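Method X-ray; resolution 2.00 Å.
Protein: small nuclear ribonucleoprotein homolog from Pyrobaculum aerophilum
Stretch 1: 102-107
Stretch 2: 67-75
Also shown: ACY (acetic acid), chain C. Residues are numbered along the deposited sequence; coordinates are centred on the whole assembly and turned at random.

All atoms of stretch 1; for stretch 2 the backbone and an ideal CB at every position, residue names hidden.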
# COMPACT_ATOMS: atom_id res chain seq x y z
N ARG H 102 44.63 13.62 -14.22
CA ARG H 102 44.55 12.44 -13.35
C ARG H 102 43.38 11.62 -13.84
O ARG H 102 42.36 12.17 -14.15
CB ARG H 102 44.32 12.92 -11.90
CG ARG H 102 43.96 11.84 -10.90
CD ARG H 102 43.79 12.47 -9.51
NE ARG H 102 43.63 11.43 -8.51
CZ ARG H 102 42.48 10.80 -8.25
NH1 ARG H 102 41.36 11.11 -8.91
NH2 ARG H 102 42.46 9.86 -7.30
N VAL H 103 43.55 10.32 -13.95
CA VAL H 103 42.51 9.43 -14.44
C VAL H 103 42.28 8.25 -13.46
O VAL H 103 43.22 7.54 -13.13
CB VAL H 103 42.90 8.77 -15.82
CG1 VAL H 103 41.68 8.09 -16.39
CG2 VAL H 103 43.47 9.82 -16.85
N SER H 104 41.04 8.07 -13.03
CA SER H 104 40.65 7.00 -12.11
C SER H 104 39.76 6.09 -12.97
O SER H 104 39.49 6.43 -14.13
CB SER H 104 39.82 7.58 -10.95
OG SER H 104 38.52 7.96 -11.43
N GLU H 105 39.29 4.97 -12.41
CA GLU H 105 38.46 4.07 -13.19
C GLU H 105 37.11 4.68 -13.52
O GLU H 105 36.37 4.11 -14.31
CB GLU H 105 38.28 2.68 -12.52
CG GLU H 105 37.76 2.67 -11.10
CD GLU H 105 37.49 1.25 -10.54
OE1 GLU H 105 38.23 0.29 -10.85
OE2 GLU H 105 36.52 1.09 -9.75
N ILE H 106 36.79 5.85 -12.98
CA ILE H 106 35.49 6.45 -13.34
C ILE H 106 35.58 7.83 -14.01
O ILE H 106 34.57 8.54 -14.18
CB ILE H 106 34.55 6.57 -12.12
CG1 ILE H 106 35.03 7.67 -11.17
CG2 ILE H 106 34.45 5.22 -11.41
CD1 ILE H 106 34.19 7.74 -9.86
N GLY H 107 36.78 8.27 -14.36
CA GLY H 107 36.84 9.55 -15.03
C GLY H 107 38.19 10.23 -15.10
O GLY H 107 39.17 9.78 -14.50
N UNK H 67 32.61 -4.23 -17.15
CA UNK H 67 33.69 -4.28 -16.18
C UNK H 67 34.34 -2.90 -16.24
O UNK H 67 34.24 -2.25 -17.26
CB UNK H 67 34.68 -5.41 -16.47
N UNK H 68 35.00 -2.48 -15.18
CA UNK H 68 35.70 -1.19 -15.17
C UNK H 68 37.03 -1.32 -15.98
O UNK H 68 37.56 -2.39 -16.12
CB UNK H 68 35.98 -0.74 -13.73
N UNK H 69 37.52 -0.21 -16.50
CA UNK H 69 38.77 -0.18 -17.26
C UNK H 69 40.00 -0.65 -16.47
O UNK H 69 40.23 -0.22 -15.33
CB UNK H 69 39.01 1.24 -17.77
N UNK H 70 40.80 -1.51 -17.09
CA UNK H 70 42.07 -1.98 -16.52
C UNK H 70 42.99 -0.73 -16.57
O UNK H 70 43.44 -0.31 -17.65
CB UNK H 70 42.65 -3.17 -17.29
N UNK H 71 43.29 -0.14 -15.42
CA UNK H 71 44.08 1.07 -15.42
C UNK H 71 45.54 0.89 -15.83
O UNK H 71 46.14 1.83 -16.36
CB UNK H 71 44.03 1.69 -14.02
N UNK H 72 46.10 -0.29 -15.57
CA UNK H 72 47.48 -0.57 -15.97
C UNK H 72 47.51 -0.60 -17.48
O UNK H 72 48.41 -0.08 -18.08
CB UNK H 72 47.99 -1.88 -15.38
N UNK H 73 46.50 -1.20 -18.10
CA UNK H 73 46.46 -1.22 -19.56
C UNK H 73 46.24 0.22 -20.06
O UNK H 73 46.85 0.65 -21.03
CB UNK H 73 45.36 -2.16 -20.07
N UNK H 74 45.37 0.98 -19.39
CA UNK H 74 45.16 2.36 -19.77
C UNK H 74 46.50 3.14 -19.75
O UNK H 74 46.77 3.96 -20.61
CB UNK H 74 44.14 3.01 -18.83
N UNK H 75 47.28 2.92 -18.70
CA UNK H 75 48.55 3.61 -18.54
C UNK H 75 49.48 3.20 -19.72
O UNK H 75 50.13 4.05 -20.36
CB UNK H 75 49.18 3.28 -17.19
C ACY C . 45.93 9.67 -6.86
O ACY C . 44.96 8.82 -6.54
OXT ACY C . 45.87 10.99 -6.87
CH3 ACY C . 47.20 8.97 -7.24

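Position 67 is an extended residue with nothing of stretch 1 within reach of its CB. Almost any side chain would do, and the deposited Arg-67 makes no contact here.

At 68 the backbone is again extended (phi/psi -76/155), but CA-to-CB points toward stretch 1, and the ideal CB lies 3.8 Å from Glu-105 OE1. A carboxylate nearby and the aliphatic Ile-106 just beyond favour a long chain, apolar along its stem and perhaps positive at its end, such as lysine, arginine or methionine. The residue is Arg-68. Its CG packs 3.7 Å from Glu-105 OE2, and Ile-106 CG2 sits over one face of the guanidinium, 3.6 Å from Arg-68 NH2. The charges attract without a salt bridge: Glu-105 OE2 is 4.4 Å from Arg-68 NE and well out of the guanidinium plane, so no N-H points at it.

Position 69 comes closest through its backbone, the CA of 69 lying 5.9 Å from Glu-105 CA, while its CB points sideways. The side chain is therefore loosely specified, and a beta-branched or other apolar residue suits the extended backbone. The residue is Ile-69, whose side chain stays out of close contact. Two waters do the joining: one accepts from Ile-69 N (2.6 Å to the water oxygen) and donates to Glu-105 O (2.7 Å), and the other donates to Ile-69 O (2.9 Å) and Glu-105 OE1 (2.6 Å).

At 70 CA-to-CB points away, and a helix begins at the next residue, so an N-cap acceptor such as Asp, Asn, Ser or Thr is expected. Asp-70 caps it, with weak bonds to OD1 from the backbone N of 72 (3.1 Å) and of 73 (3.3 Å).

From 71 CA-to-CB points toward the strand, yet no atom of stretch 1 lies within 5.5 Å of the ideal CB. That gap calls for length and an apolar surface: leucine, methionine or phenylalanine. Selenomethionine Met-71, m at all three chi angles, places CE 3.7 Å from Val-103 CG1 and 3.2 Å from Val-103 O, with SE 3.9 Å from Glu-105 CA.

Positions 72 and 73 are out of reach and ask only for helix-compatible residues; Arg-72 and Glu-73 serve.

Three residues after 71, just under one helical turn, CA-to-CB at 74 points toward stretch 1 again, with the methyls of Val-103 ahead and room before them. A large apolar or aromatic residue fits. Phe-74 (chi1 t) brings CE2 to 3.7 Å from Val-103 CG2, while Val-103 CG1 lies over one ring face.

Position 75 is out of reach; Ala-75 continues the helix, its N bonded to Met-71 O (2.8 Å).

Stretch 2, residues 67-75: RRIDMREFA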
# COMPACT_ATOMS: atom_id res chain seq x y z
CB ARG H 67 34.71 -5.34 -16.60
CG ARG H 67 35.38 -6.00 -15.43
CD ARG H 67 36.54 -6.84 -15.90
NE ARG H 67 36.14 -7.79 -16.92
CZ ARG H 67 36.99 -8.56 -17.58
NH1 ARG H 67 38.30 -8.49 -17.31
NH2 ARG H 67 36.55 -9.42 -18.51
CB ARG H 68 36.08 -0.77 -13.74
CG ARG H 68 34.93 -0.24 -12.84
CD ARG H 68 34.16 0.89 -13.49
NE ARG H 68 33.18 1.49 -12.58
CZ ARG H 68 32.45 2.58 -12.87
NH1 ARG H 68 32.58 3.20 -14.05
NH2 ARG H 68 31.63 3.08 -11.95
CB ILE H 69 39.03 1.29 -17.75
CG1 ILE H 69 38.05 1.61 -18.90
CG2 ILE H 69 40.47 1.46 -18.24
CD1 ILE H 69 37.99 3.12 -19.25
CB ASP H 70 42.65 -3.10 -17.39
CG ASP H 70 44.02 -3.60 -16.89
OD1 ASP H 70 44.66 -2.95 -16.01
OD2 ASP H 70 44.47 -4.65 -17.38
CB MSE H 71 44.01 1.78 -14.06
CG MSE H 71 42.60 2.22 -13.72
SE MSE H 71 41.76 3.23 -15.15
CE MSE H 71 42.67 4.87 -14.84
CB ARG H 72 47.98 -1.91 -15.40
CG ARG H 72 48.40 -1.84 -13.94
CD ARG H 72 49.22 -3.08 -13.56
NE ARG H 72 48.61 -3.80 -12.44
CZ ARG H 72 48.95 -3.60 -11.17
NH1 ARG H 72 49.90 -2.72 -10.88
NH2 ARG H 72 48.31 -4.24 -10.20
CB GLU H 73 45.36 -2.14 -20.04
CG GLU H 73 45.23 -2.18 -21.55
CD GLU H 73 46.47 -2.81 -22.22
OE1 GLU H 73 46.96 -3.86 -21.75
OE2 GLU H 73 46.93 -2.25 -23.23
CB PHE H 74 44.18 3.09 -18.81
CG PHE H 74 43.89 4.56 -19.19
CD1 PHE H 74 42.88 4.88 -20.06
CD2 PHE H 74 44.66 5.60 -18.67
CE1 PHE H 74 42.61 6.22 -20.44
CE2 PHE H 74 44.40 6.94 -19.02
CZ PHE H 74 43.36 7.25 -19.92
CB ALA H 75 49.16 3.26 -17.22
O HOH W 1 36.45 2.17 -16.16
O HOH W 2 40.15 -0.54 -12.43
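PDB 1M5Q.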